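Neurotoxin (PDB 2QN0) is the zinc-dependent light chain protease of botulinum neurotoxin type C1, which probably cleaves neuronal SNARE proteins, with a dual substrate specificity. Local coordinates at residues K95-R100 against L225-E230; Y108-D113 against N232-N237; Y239-P244 against E353-F358. One frame throughout, in Å; residues are numbered along the deposited sequence.

Contact 1. Residues K95-R100 against L225-E230; sequences KRINSR and LILMHE. With ZN (zinc ion), chain B.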
ATOM      1  N   LYS A  95     -13.838   0.298  -3.639  1.00 17.05           N
ATOM      2  CA  LYS A  95     -15.197  -0.221  -3.510  1.00 17.27           C
ATOM      3  C   LYS A  95     -15.206  -1.733  -3.751  1.00 16.60           C
ATOM      4  O   LYS A  95     -15.910  -2.479  -3.066  1.00 17.30           O
ATOM      5  CB  LYS A  95     -16.130   0.472  -4.509  1.00 18.20           C
ATOM      6  CG  LYS A  95     -16.407   1.939  -4.195  1.00 19.78           C
ATOM      7  CD  LYS A  95     -17.319   2.537  -5.264  1.00 21.69           C
ATOM      8  CE  LYS A  95     -17.595   4.009  -5.037  1.00 24.40           C
ATOM      9  NZ  LYS A  95     -18.475   4.545  -6.122  1.00 22.98           N
ATOM     10  N   ARG A  96     -14.420  -2.188  -4.721  1.00 16.83           N
ATOM     11  CA  ARG A  96     -14.361  -3.615  -5.018  1.00 16.06           C
ATOM     12  C   ARG A  96     -13.674  -4.347  -3.869  1.00 15.95           C
ATOM     13  O   ARG A  96     -14.101  -5.425  -3.465  1.00 16.03           O
ATOM     14  CB  ARG A  96     -13.621  -3.863  -6.340  1.00 16.10           C
ATOM     15  CG  ARG A  96     -13.516  -5.336  -6.733  1.00 18.53           C
ATOM     16  CD  ARG A  96     -13.273  -5.478  -8.232  1.00 18.85           C
ATOM     17  NE  ARG A  96     -12.659  -6.756  -8.600  1.00 18.04           N
ATOM     18  CZ  ARG A  96     -13.198  -7.953  -8.388  1.00 17.50           C
ATOM     19  NH1 ARG A  96     -14.381  -8.065  -7.799  1.00 18.09           N
ATOM     20  NH2 ARG A  96     -12.547  -9.046  -8.773  1.00 18.48           N
ATOM     21  N   ILE A  97     -12.613  -3.756  -3.337  1.00 14.55           N
ATOM     22  CA  ILE A  97     -11.912  -4.368  -2.215  1.00 14.38           C
ATOM     23  C   ILE A  97     -12.894  -4.489  -1.049  1.00 15.56           C
ATOM     24  O   ILE A  97     -12.951  -5.509  -0.362  1.00 15.01           O
ATOM     25  CB  ILE A  97     -10.697  -3.504  -1.786  1.00 14.31           C
ATOM     26  CG1 ILE A  97      -9.618  -3.564  -2.872  1.00 14.41           C
ATOM     27  CG2 ILE A  97     -10.138  -4.001  -0.448  1.00 14.73           C
ATOM     28  CD1 ILE A  97      -8.475  -2.578  -2.670  1.00 13.35           C
ATOM     29  N   ASN A  98     -13.689  -3.439  -0.862  1.00 14.96           N
ATOM     30  CA  ASN A  98     -14.669  -3.361   0.216  1.00 17.78           C
ATOM     31  C   ASN A  98     -15.865  -4.298   0.043  1.00 19.04           C
ATOM     32  O   ASN A  98     -16.681  -4.435   0.956  1.00 20.45           O
ATOM     33  CB  ASN A  98     -15.160  -1.911   0.334  1.00 17.89           C
ATOM     34  CG  ASN A  98     -15.821  -1.617   1.667  1.00 22.24           C
ATOM     35  OD1 ASN A  98     -15.369  -2.082   2.714  1.00 21.58           O
ATOM     36  ND2 ASN A  98     -16.880  -0.813   1.637  1.00 20.36           N
ATOM     37  N   SER A  99     -15.966  -4.949  -1.114  1.00 20.13           N
ATOM     38  CA  SER A  99     -17.087  -5.848  -1.379  1.00 19.65           C
ATOM     39  C   SER A  99     -16.979  -7.211  -0.691  1.00 22.34           C
ATOM     40  O   SER A  99     -17.959  -7.954  -0.640  1.00 20.94           O
ATOM     41  CB  SER A  99     -17.277  -6.040  -2.892  1.00 20.07           C
ATOM     42  OG  SER A  99     -16.256  -6.850  -3.456  1.00 21.24           O
ATOM     43  N   ARG A 100     -15.794  -7.550  -0.180  1.00 19.26           N
ATOM     44  CA  ARG A 100     -15.599  -8.814   0.537  1.00 20.83           C
ATOM     45  C   ARG A 100     -15.206  -8.477   1.972  1.00 19.79           C
ATOM     46  O   ARG A 100     -14.552  -7.466   2.221  1.00 18.63           O
ATOM     47  CB  ARG A 100     -14.493  -9.667  -0.101  1.00 24.06           C
ATOM     48  CG  ARG A 100     -14.675  -9.945  -1.586  1.00 30.15           C
ATOM     49  CD  ARG A 100     -16.048 -10.469  -1.907  1.00 33.19           C
ATOM     50  NE  ARG A 100     -16.297 -10.466  -3.345  1.00 36.82           N
ATOM     51  CZ  ARG A 100     -15.897 -11.413  -4.185  1.00 38.15           C
ATOM     52  NH1 ARG A 100     -15.222 -12.464  -3.735  1.00 40.96           N
ATOM     53  NH2 ARG A 100     -16.177 -11.308  -5.480  1.00 36.89           N
ATOM     54  N   LEU A 225      -5.714  -6.673  -6.722  1.00 14.85           N
ATOM     55  CA  LEU A 225      -4.647  -7.417  -6.050  1.00 15.38           C
ATOM     56  C   LEU A 225      -3.337  -6.643  -6.088  1.00 15.55           C
ATOM     57  O   LEU A 225      -2.524  -6.736  -5.168  1.00 14.45           O
ATOM     58  CB  LEU A 225      -4.464  -8.807  -6.669  1.00 16.12           C
ATOM     59  CG  LEU A 225      -5.588  -9.815  -6.382  1.00 17.86           C
ATOM     60  CD1 LEU A 225      -5.049 -11.228  -6.547  1.00 17.45           C
ATOM     61  CD2 LEU A 225      -6.115  -9.643  -4.969  1.00 19.55           C
ATOM     62  N   ILE A 226      -3.131  -5.877  -7.153  1.00 13.85           N
ATOM     63  CA  ILE A 226      -1.929  -5.066  -7.266  1.00 13.96           C
ATOM     64  C   ILE A 226      -1.977  -4.040  -6.132  1.00 14.80           C
ATOM     65  O   ILE A 226      -0.980  -3.796  -5.446  1.00 14.56           O
ATOM     66  CB  ILE A 226      -1.880  -4.334  -8.628  1.00 15.85           C
ATOM     67  CG1 ILE A 226      -1.819  -5.361  -9.765  1.00 16.95           C
ATOM     68  CG2 ILE A 226      -0.674  -3.405  -8.681  1.00 17.04           C
ATOM     69  CD1 ILE A 226      -1.809  -4.747 -11.164  1.00 19.53           C
ATOM     70  N   LEU A 227      -3.151  -3.448  -5.928  1.00 12.89           N
ATOM     71  CA  LEU A 227      -3.328  -2.458  -4.874  1.00 11.95           C
ATOM     72  C   LEU A 227      -3.324  -3.094  -3.480  1.00 12.30           C
ATOM     73  O   LEU A 227      -2.639  -2.612  -2.574  1.00 12.96           O
ATOM     74  CB  LEU A 227      -4.636  -1.683  -5.095  1.00 14.10           C
ATOM     75  CG  LEU A 227      -5.062  -0.670  -4.025  1.00 15.54           C
ATOM     76  CD1 LEU A 227      -3.961   0.362  -3.804  1.00 16.10           C
ATOM     77  CD2 LEU A 227      -6.359   0.017  -4.468  1.00 16.33           C
ATOM     78  N   MET A 228      -4.076  -4.176  -3.307  1.00 11.79           N
ATOM     79  CA  MET A 228      -4.136  -4.843  -2.007  1.00 13.04           C
ATOM     80  C   MET A 228      -2.757  -5.329  -1.576  1.00 12.26           C
ATOM     81  O   MET A 228      -2.447  -5.345  -0.387  1.00 12.60           O
ATOM     82  CB  MET A 228      -5.123  -6.010  -2.040  1.00 12.81           C
ATOM     83  CG  MET A 228      -6.583  -5.553  -2.064  1.00 14.57           C
ATOM     84  SD  MET A 228      -7.764  -6.904  -2.115  1.00 14.65           S
ATOM     85  CE  MET A 228      -7.959  -7.257  -0.369  1.00 14.45           C
ATOM     86  N   HIS A 229      -1.932  -5.726  -2.541  1.00 12.57           N
ATOM     87  CA  HIS A 229      -0.577  -6.171  -2.225  1.00 11.84           C
ATOM     88  C   HIS A 229       0.155  -5.029  -1.516  1.00 13.14           C
ATOM     89  O   HIS A 229       0.802  -5.243  -0.485  1.00 12.76           O
ATOM     90  CB  HIS A 229       0.175  -6.557  -3.504  1.00 11.92           C
ATOM     91  CG  HIS A 229       1.627  -6.852  -3.285  1.00 13.08           C
ATOM     92  ND1 HIS A 229       2.132  -8.134  -3.266  1.00 13.23           N
ATOM     93  CD2 HIS A 229       2.680  -6.030  -3.069  1.00 14.32           C
ATOM     94  CE1 HIS A 229       3.434  -8.089  -3.052  1.00 14.36           C
ATOM     95  NE2 HIS A 229       3.792  -6.824  -2.929  1.00 13.00           N
ATOM     96  N   GLU A 230       0.052  -3.813  -2.053  1.00 12.02           N
ATOM     97  CA  GLU A 230       0.711  -2.671  -1.426  1.00 11.65           C
ATOM     98  C   GLU A 230       0.049  -2.334  -0.090  1.00 11.70           C
ATOM     99  O   GLU A 230       0.720  -1.890   0.844  1.00 12.38           O
ATOM    100  CB  GLU A 230       0.685  -1.436  -2.344  1.00 13.20           C
ATOM    101  CG  GLU A 230       1.480  -1.580  -3.652  1.00 13.62           C
ATOM    102  CD  GLU A 230       2.907  -2.085  -3.450  1.00 15.33           C
ATOM    103  OE1 GLU A 230       3.607  -1.597  -2.533  1.00 13.94           O
ATOM    104  OE2 GLU A 230       3.335  -2.963  -4.226  1.00 14.92           O
TER
HETATM  105 ZN    ZN B 431       5.506  -5.709  -2.459  1.00 16.27          ZN
HETATM  106  O   HOH W   1       5.605  -4.095  -3.770  1.00 15.79           O
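I97 and M228 run alongside each other and point opposite ways, each side chain reaching toward the helix that carries the other. The tip of I97 meets the middle of the methionine, CD1 to M228 CG at 3.6 Å, while the branch methyl I97 CG2 lies 3.9 Å from M228 CE at the far end. The methionine runs straight through its second torsion and bends at the last (chi3 87°), which carries CE round to that methyl. L227 comes nearly perpendicular to I97 and offers one methyl, CD2, 3.8 Å from I97 CD1. I107 and L106 of helix 101-112 add further apolar cover to I97 and M228. Just past I97 the chain turns: R96 O accepts both S99 N and S99 OG, the hydroxyl at 2.6 Å on a lone pair in the carbonyl plane. On the next residues of helix 223-238, H229 NE2 binds the zinc ion at 2.1 Å and E230 OE2 is hydrogen-bonded to the zinc-bound water, the HExxH arrangement of zinc proteases. With no hydrogen bond across it, the contact rests on dispersion and burial of apolar surface, so the metal-binding helix is backed here by hydrocarbon and thioether.

Contact 2. Residues Y108-D113 against N232-N237; sequences YRLSTD and NHAMHN. With ZN (zinc ion), chain B.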
ATOM      1  N   TYR A 108     -10.789  -1.027   7.000  1.00 14.82           N
ATOM      2  CA  TYR A 108     -11.149  -0.543   8.326  1.00 15.53           C
ATOM      3  C   TYR A 108      -9.901  -0.320   9.176  1.00 15.31           C
ATOM      4  O   TYR A 108      -9.723   0.739   9.780  1.00 14.82           O
ATOM      5  CB  TYR A 108     -12.063  -1.550   9.028  1.00 18.35           C
ATOM      6  CG  TYR A 108     -12.357  -1.184  10.463  1.00 23.48           C
ATOM      7  CD1 TYR A 108     -13.261  -0.169  10.776  1.00 26.16           C
ATOM      8  CD2 TYR A 108     -11.687  -1.815  11.512  1.00 27.89           C
ATOM      9  CE1 TYR A 108     -13.490   0.210  12.101  1.00 28.16           C
ATOM     10  CE2 TYR A 108     -11.906  -1.442  12.837  1.00 30.70           C
ATOM     11  CZ  TYR A 108     -12.807  -0.430  13.122  1.00 30.99           C
ATOM     12  OH  TYR A 108     -13.017  -0.053  14.430  1.00 34.80           O
ATOM     13  N   ARG A 109      -9.030  -1.321   9.225  1.00 14.60           N
ATOM     14  CA  ARG A 109      -7.821  -1.200  10.029  1.00 14.60           C
ATOM     15  C   ARG A 109      -6.908  -0.075   9.562  1.00 15.04           C
ATOM     16  O   ARG A 109      -6.469   0.749  10.362  1.00 13.38           O
ATOM     17  CB  ARG A 109      -7.063  -2.530  10.042  1.00 16.00           C
ATOM     18  CG  ARG A 109      -7.882  -3.660  10.648  1.00 18.60           C
ATOM     19  CD  ARG A 109      -7.061  -4.916  10.864  1.00 25.93           C
ATOM     20  NE  ARG A 109      -7.917  -6.029  11.264  1.00 28.96           N
ATOM     21  CZ  ARG A 109      -7.474  -7.198  11.713  1.00 29.74           C
ATOM     22  NH1 ARG A 109      -6.172  -7.419  11.829  1.00 30.97           N
ATOM     23  NH2 ARG A 109      -8.338  -8.153  12.032  1.00 31.54           N
ATOM     24  N   LEU A 110      -6.623  -0.033   8.266  1.00 14.13           N
ATOM     25  CA  LEU A 110      -5.753   1.011   7.732  1.00 14.75           C
ATOM     26  C   LEU A 110      -6.319   2.424   7.883  1.00 14.08           C
ATOM     27  O   LEU A 110      -5.564   3.386   8.014  1.00 14.78           O
ATOM     28  CB  LEU A 110      -5.459   0.747   6.255  1.00 12.83           C
ATOM     29  CG  LEU A 110      -4.503  -0.412   5.958  1.00 13.24           C
ATOM     30  CD1 LEU A 110      -4.399  -0.617   4.451  1.00 12.70           C
ATOM     31  CD2 LEU A 110      -3.131  -0.105   6.548  1.00 13.33           C
ATOM     32  N   SER A 111      -7.640   2.548   7.869  1.00 14.97           N
ATOM     33  CA  SER A 111      -8.265   3.862   7.967  1.00 14.81           C
ATOM     34  C   SER A 111      -8.655   4.261   9.378  1.00 16.28           C
ATOM     35  O   SER A 111      -9.071   5.397   9.598  1.00 15.55           O
ATOM     36  CB  SER A 111      -9.510   3.919   7.074  1.00 14.76           C
ATOM     37  OG  SER A 111     -10.540   3.088   7.580  1.00 15.39           O
ATOM     38  N   THR A 112      -8.510   3.343  10.332  1.00 15.58           N
ATOM     39  CA  THR A 112      -8.881   3.621  11.717  1.00 15.74           C
ATOM     40  C   THR A 112      -7.715   3.613  12.703  1.00 16.32           C
ATOM     41  O   THR A 112      -7.560   4.550  13.485  1.00 15.98           O
ATOM     42  CB  THR A 112      -9.938   2.613  12.208  1.00 17.48           C
ATOM     43  OG1 THR A 112     -11.068   2.646  11.326  1.00 22.50           O
ATOM     44  CG2 THR A 112     -10.393   2.961  13.617  1.00 21.06           C
ATOM     45  N   ASP A 113      -6.904   2.558  12.691  1.00 14.92           N
ATOM     46  CA  ASP A 113      -5.772   2.503  13.612  1.00 16.12           C
ATOM     47  C   ASP A 113      -4.687   3.463  13.156  1.00 16.79           C
ATOM     48  O   ASP A 113      -4.518   3.698  11.962  1.00 18.46           O
ATOM     49  CB  ASP A 113      -5.220   1.078  13.726  1.00 16.37           C
ATOM     50  CG  ASP A 113      -6.119   0.178  14.556  1.00 20.69           C
ATOM     51  OD1 ASP A 113      -6.778   0.696  15.480  1.00 22.70           O
ATOM     52  OD2 ASP A 113      -6.160  -1.042  14.304  1.00 22.90           O
ATOM     53  N   ASN A 232      -0.893  -4.357   1.957  1.00 12.73           N
ATOM     54  CA  ASN A 232      -0.319  -5.283   2.934  1.00 12.27           C
ATOM     55  C   ASN A 232       0.967  -4.686   3.492  1.00 11.35           C
ATOM     56  O   ASN A 232       1.248  -4.811   4.685  1.00 13.12           O
ATOM     57  CB  ASN A 232      -0.045  -6.649   2.301  1.00 11.49           C
ATOM     58  CG  ASN A 232      -1.323  -7.392   1.971  1.00 14.05           C
ATOM     59  OD1 ASN A 232      -2.382  -7.094   2.527  1.00 14.25           O
ATOM     60  ND2 ASN A 232      -1.233  -8.371   1.079  1.00 13.12           N
ATOM     61  N   HIS A 233       1.766  -4.055   2.634  1.00 11.05           N
ATOM     62  CA  HIS A 233       2.986  -3.414   3.115  1.00 12.14           C
ATOM     63  C   HIS A 233       2.570  -2.320   4.097  1.00 13.98           C
ATOM     64  O   HIS A 233       3.203  -2.131   5.137  1.00 12.85           O
ATOM     65  CB  HIS A 233       3.777  -2.787   1.965  1.00 12.09           C
ATOM     66  CG  HIS A 233       4.479  -3.787   1.102  1.00 13.78           C
ATOM     67  ND1 HIS A 233       5.344  -4.733   1.613  1.00 14.14           N
ATOM     68  CD2 HIS A 233       4.467  -3.972  -0.239  1.00 13.69           C
ATOM     69  CE1 HIS A 233       5.837  -5.456   0.623  1.00 15.18           C
ATOM     70  NE2 HIS A 233       5.321  -5.014  -0.511  1.00 15.11           N
ATOM     71  N   ALA A 234       1.496  -1.604   3.763  1.00 13.54           N
ATOM     72  CA  ALA A 234       1.001  -0.530   4.628  1.00 12.24           C
ATOM     73  C   ALA A 234       0.546  -1.081   5.973  1.00 12.67           C
ATOM     74  O   ALA A 234       0.708  -0.425   7.006  1.00 12.73           O
ATOM     75  CB  ALA A 234      -0.154   0.219   3.945  1.00 12.62           C
ATOM     76  N   MET A 235      -0.035  -2.278   5.964  1.00 12.56           N
ATOM     77  CA  MET A 235      -0.472  -2.906   7.209  1.00 14.49           C
ATOM     78  C   MET A 235       0.746  -3.191   8.086  1.00 14.60           C
ATOM     79  O   MET A 235       0.748  -2.903   9.285  1.00 13.79           O
ATOM     80  CB  MET A 235      -1.216  -4.212   6.918  1.00 15.34           C
ATOM     81  CG  MET A 235      -2.642  -4.023   6.432  1.00 17.30           C
ATOM     82  SD  MET A 235      -3.771  -3.578   7.779  1.00 20.34           S
ATOM     83  CE  MET A 235      -4.335  -5.193   8.290  1.00 19.60           C
ATOM     84  N   HIS A 236       1.788  -3.757   7.485  1.00 15.07           N
ATOM     85  CA  HIS A 236       3.001  -4.064   8.234  1.00 14.14           C
ATOM     86  C   HIS A 236       3.594  -2.778   8.804  1.00 16.09           C
ATOM     87  O   HIS A 236       4.045  -2.749   9.952  1.00 14.77           O
ATOM     88  CB  HIS A 236       4.026  -4.744   7.324  1.00 14.78           C
ATOM     89  CG  HIS A 236       3.510  -5.977   6.649  1.00 16.23           C
ATOM     90  ND1 HIS A 236       4.083  -6.490   5.506  1.00 17.57           N
ATOM     91  CD2 HIS A 236       2.480  -6.799   6.956  1.00 16.16           C
ATOM     92  CE1 HIS A 236       3.425  -7.575   5.137  1.00 16.06           C
ATOM     93  NE2 HIS A 236       2.449  -7.785   6.000  1.00 16.46           N
ATOM     94  N   ASN A 237       3.579  -1.713   8.001  1.00 13.27           N
ATOM     95  CA  ASN A 237       4.121  -0.419   8.419  1.00 13.68           C
ATOM     96  C   ASN A 237       3.307   0.234   9.532  1.00 14.33           C
ATOM     97  O   ASN A 237       3.865   0.838  10.445  1.00 15.55           O
ATOM     98  CB  ASN A 237       4.181   0.560   7.238  1.00 14.63           C
ATOM     99  CG  ASN A 237       5.180   0.147   6.177  1.00 17.40           C
ATOM    100  OD1 ASN A 237       6.154  -0.545   6.461  1.00 14.89           O
ATOM    101  ND2 ASN A 237       4.952   0.593   4.945  1.00 15.29           N
TER
HETATM  102 ZN    ZN B 431       5.506  -5.709  -2.459  1.00 16.27          ZN
HETATM  103  O   HOH W   1       5.605  -4.095  -3.770  1.00 15.79           O
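L110 drives its branched end against M235 and A234, and this is the tight part of the contact. Its CG and CD2 both lie 3.7 Å from M235 SD, so the thioether rests against the fork of the leucine, while CD2 also reaches the backbone beside it, 3.8 Å from A234 C. The small A234 adds its methyl, CB to L110 CD2 at 4.0 Å, and lets the leucine approach the helix closely. M235 leaves its helix without aiming at the partner; bends at chi2 (-76°) and chi3 (-91°) swing its sulfur and CE over. The looser side belongs to R109, partly exposed, whose extended chain passes CE obliquely: R109 CD is 3.8 Å from M235 CE. Its guanidinium group is engaged away from the methionine, in salt bridges to E105 through NE and to E353 through NH2. On the other side of helix 223-238, H233 NE2 binds the zinc ion at 2.1 Å. The axes of the short helical segments 108-112 and 232-237 approach to 10.3 Å at 50°, an oblique helix pair that buries one flank of the metal-binding helix, the HExxH helix that marks the clostridial neurotoxin zinc proteases.

Contact 3. Residues Y239-P244 against E353-F358; sequences YGIAIP and ELTQIF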
ATOM      1  N   TYR A 239       1.364  -1.283  11.783  1.00 13.09           N
ATOM      2  CA  TYR A 239       1.486  -2.040  13.025  1.00 14.25           C
ATOM      3  C   TYR A 239       2.922  -2.220  13.509  1.00 15.42           C
ATOM      4  O   TYR A 239       3.177  -2.917  14.495  1.00 14.98           O
ATOM      5  CB  TYR A 239       0.778  -3.383  12.867  1.00 15.71           C
ATOM      6  CG  TYR A 239      -0.725  -3.219  12.834  1.00 16.34           C
ATOM      7  CD1 TYR A 239      -1.458  -3.110  14.016  1.00 18.64           C
ATOM      8  CD2 TYR A 239      -1.406  -3.097  11.622  1.00 16.83           C
ATOM      9  CE1 TYR A 239      -2.833  -2.879  13.995  1.00 17.59           C
ATOM     10  CE2 TYR A 239      -2.779  -2.866  11.589  1.00 18.05           C
ATOM     11  CZ  TYR A 239      -3.484  -2.758  12.776  1.00 21.02           C
ATOM     12  OH  TYR A 239      -4.839  -2.522  12.742  1.00 22.85           O
ATOM     13  N   GLY A 240       3.853  -1.580  12.809  1.00 13.86           N
ATOM     14  CA  GLY A 240       5.253  -1.620  13.198  1.00 15.71           C
ATOM     15  C   GLY A 240       5.957  -2.959  13.134  1.00 15.83           C
ATOM     16  O   GLY A 240       6.850  -3.232  13.943  1.00 16.75           O
ATOM     17  N   ILE A 241       5.576  -3.793  12.173  1.00 14.63           N
ATOM     18  CA  ILE A 241       6.205  -5.099  12.035  1.00 14.55           C
ATOM     19  C   ILE A 241       6.901  -5.287  10.689  1.00 15.18           C
ATOM     20  O   ILE A 241       7.167  -6.416  10.272  1.00 15.30           O
ATOM     21  CB  ILE A 241       5.183  -6.237  12.233  1.00 14.08           C
ATOM     22  CG1 ILE A 241       4.083  -6.153  11.170  1.00 14.70           C
ATOM     23  CG2 ILE A 241       4.586  -6.148  13.631  1.00 14.97           C
ATOM     24  CD1 ILE A 241       3.218  -7.390  11.090  1.00 17.79           C
ATOM     25  N   ALA A 242       7.199  -4.184  10.009  1.00 15.35           N
ATOM     26  CA  ALA A 242       7.878  -4.261   8.716  1.00 16.44           C
ATOM     27  C   ALA A 242       9.262  -4.886   8.885  1.00 17.92           C
ATOM     28  O   ALA A 242       9.952  -4.628   9.873  1.00 15.96           O
ATOM     29  CB  ALA A 242       8.009  -2.863   8.104  1.00 16.62           C
ATOM     30  N   ILE A 243       9.657  -5.717   7.926  1.00 18.63           N
ATOM     31  CA  ILE A 243      10.969  -6.365   7.965  1.00 20.10           C
ATOM     32  C   ILE A 243      11.935  -5.510   7.153  1.00 20.14           C
ATOM     33  O   ILE A 243      11.615  -5.103   6.036  1.00 19.33           O
ATOM     34  CB  ILE A 243      10.928  -7.774   7.330  1.00 21.45           C
ATOM     35  CG1 ILE A 243       9.832  -8.621   7.985  1.00 24.52           C
ATOM     36  CG2 ILE A 243      12.295  -8.447   7.469  1.00 20.81           C
ATOM     37  CD1 ILE A 243      10.056  -8.906   9.444  1.00 26.95           C
ATOM     38  N   PRO A 244      13.126  -5.218   7.702  1.00 20.61           N
ATOM     39  CA  PRO A 244      14.105  -4.399   6.980  1.00 21.35           C
ATOM     40  C   PRO A 244      14.373  -4.955   5.583  1.00 22.79           C
ATOM     41  O   PRO A 244      14.400  -6.171   5.384  1.00 20.05           O
ATOM     42  CB  PRO A 244      15.335  -4.459   7.882  1.00 22.58           C
ATOM     43  CG  PRO A 244      14.739  -4.590   9.245  1.00 21.73           C
ATOM     44  CD  PRO A 244      13.652  -5.614   9.021  1.00 20.97           C
ATOM     45  N   GLU A 353      -2.289 -12.837  11.702  1.00 19.84           N
ATOM     46  CA  GLU A 353      -3.243 -12.185  10.808  1.00 20.54           C
ATOM     47  C   GLU A 353      -2.523 -11.261   9.834  1.00 18.60           C
ATOM     48  O   GLU A 353      -2.723 -11.330   8.621  1.00 18.45           O
ATOM     49  CB  GLU A 353      -4.239 -11.345  11.609  1.00 22.63           C
ATOM     50  CG  GLU A 353      -5.393 -12.110  12.216  1.00 28.17           C
ATOM     51  CD  GLU A 353      -6.249 -11.229  13.101  1.00 30.97           C
ATOM     52  OE1 GLU A 353      -6.423 -10.038  12.758  1.00 30.40           O
ATOM     53  OE2 GLU A 353      -6.751 -11.726  14.131  1.00 33.07           O
ATOM     54  N   LEU A 354      -1.684 -10.391  10.385  1.00 16.85           N
ATOM     55  CA  LEU A 354      -0.948  -9.407   9.597  1.00 17.19           C
ATOM     56  C   LEU A 354       0.050  -9.958   8.588  1.00 18.59           C
ATOM     57  O   LEU A 354       0.314  -9.316   7.571  1.00 17.74           O
ATOM     58  CB  LEU A 354      -0.210  -8.447  10.537  1.00 16.21           C
ATOM     59  CG  LEU A 354      -1.091  -7.661  11.509  1.00 17.61           C
ATOM     60  CD1 LEU A 354      -0.215  -6.847  12.443  1.00 16.78           C
ATOM     61  CD2 LEU A 354      -2.033  -6.749  10.719  1.00 19.02           C
ATOM     62  N   THR A 355       0.596 -11.141   8.856  1.00 17.66           N
ATOM     63  CA  THR A 355       1.601 -11.724   7.972  1.00 18.29           C
ATOM     64  C   THR A 355       1.186 -12.943   7.162  1.00 18.55           C
ATOM     65  O   THR A 355       1.838 -13.269   6.166  1.00 19.56           O
ATOM     66  CB  THR A 355       2.865 -12.115   8.769  1.00 18.78           C
ATOM     67  OG1 THR A 355       2.506 -13.044   9.800  1.00 17.13           O
ATOM     68  CG2 THR A 355       3.504 -10.886   9.394  1.00 18.61           C
ATOM     69  N   GLN A 356       0.120 -13.621   7.571  1.00 19.85           N
ATOM     70  CA  GLN A 356      -0.304 -14.813   6.853  1.00 21.03           C
ATOM     71  C   GLN A 356      -1.752 -14.865   6.380  1.00 20.55           C
ATOM     72  O   GLN A 356      -2.089 -15.697   5.539  1.00 21.08           O
ATOM     73  CB  GLN A 356       0.031 -16.053   7.691  1.00 23.70           C
ATOM     74  CG  GLN A 356       1.532 -16.210   7.896  1.00 27.21           C
ATOM     75  CD  GLN A 356       1.925 -17.559   8.459  1.00 29.78           C
ATOM     76  OE1 GLN A 356       1.320 -18.579   8.134  1.00 32.80           O
ATOM     77  NE2 GLN A 356       2.960 -17.574   9.291  1.00 29.63           N
ATOM     78  N   ILE A 357      -2.606 -13.986   6.900  1.00 18.62           N
ATOM     79  CA  ILE A 357      -4.005 -13.963   6.477  1.00 18.23           C
ATOM     80  C   ILE A 357      -4.248 -12.807   5.500  1.00 18.36           C
ATOM     81  O   ILE A 357      -4.884 -12.980   4.461  1.00 18.63           O
ATOM     82  CB  ILE A 357      -4.946 -13.833   7.685  1.00 19.73           C
ATOM     83  CG1 ILE A 357      -4.786 -15.062   8.586  1.00 21.48           C
ATOM     84  CG2 ILE A 357      -6.390 -13.703   7.211  1.00 22.12           C
ATOM     85  CD1 ILE A 357      -5.696 -15.067   9.798  1.00 23.46           C
ATOM     86  N   PHE A 358      -3.746 -11.627   5.844  1.00 15.67           N
ATOM     87  CA  PHE A 358      -3.872 -10.466   4.971  1.00 16.24           C
ATOM     88  C   PHE A 358      -2.718 -10.545   3.975  1.00 14.43           C
ATOM     89  O   PHE A 358      -1.711  -9.846   4.120  1.00 15.41           O
ATOM     90  CB  PHE A 358      -3.783  -9.177   5.790  1.00 15.34           C
ATOM     91  CG  PHE A 358      -5.035  -8.867   6.565  1.00 17.31           C
ATOM     92  CD1 PHE A 358      -6.168  -8.386   5.915  1.00 16.00           C
ATOM     93  CD2 PHE A 358      -5.090  -9.074   7.938  1.00 19.80           C
ATOM     94  CE1 PHE A 358      -7.339  -8.115   6.622  1.00 18.42           C
ATOM     95  CE2 PHE A 358      -6.258  -8.808   8.657  1.00 21.63           C
ATOM     96  CZ  PHE A 358      -7.385  -8.327   7.995  1.00 20.44           C
TER
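L354 packs against both Y239 and I241, and apolar contact is what joins the two segments. Its two methyls divide the tyrosine: L354 CD1 sits 3.6 Å from Y239 CB, at the root of the ring, while L354 CD2 reaches Y239 CD2 at 3.8 Å. The leucine stands nearly perpendicular to the tyrosine side chain. I241 touches both the base and one branch of the leucine, its CD1 3.6 Å from L354 CB and 3.7 Å from L354 CD1, and the same methyl lies 3.9 Å from T355 CG2. This reach depends on I241 holding CG1 between the backbone N and the carbonyl carbon (chi1 61°), with CD1 extended beyond it.

The polar groups look to other partners. Y239 OH is hydrogen-bonded to D113 OD2, T355 OG1 to Y351 O within its own helix, and E353 OE2 forms a salt bridge with R331.

Backbone bonds shape both segments. G240, with positive phi (65°), ends helix 223-238 in a Schellman motif and turns the chain so that I241 follows Y239 onto the leucine. In segment 353-358, E353 O accepts I357 N at 3.2 Å and F358 N at 3.0 Å, the second closing a wider pi-type turn.

The chemistry thus separates roles: dispersion and burial join the segments through L354, while the polar ends of Y239 and E353 are held by residues outside both.

In the fold
Helix 223-238 links the three contacts: it supplies one side of contact 1 and contact 2, and contact 3 uses the loop that follows it. Contacts 1 and 2 lie with centres about 13 Å apart and meet two successive helices, 80-97 and 101-112. On helix 223-238, contact 1 holds the zinc ligand H229 and contact 2 holds H233; E269 completes the protein ligands. Contacts 2 and 3, centres about 10 Å apart, touch directly: D113 OD2 lies 2.5 Å from Y239 OH, a probable hydrogen bond. Contact 3 has no direct part in the metal site, the T355 side chain being about 13 Å from zinc, and its centre is about 17 Å from that of contact 1.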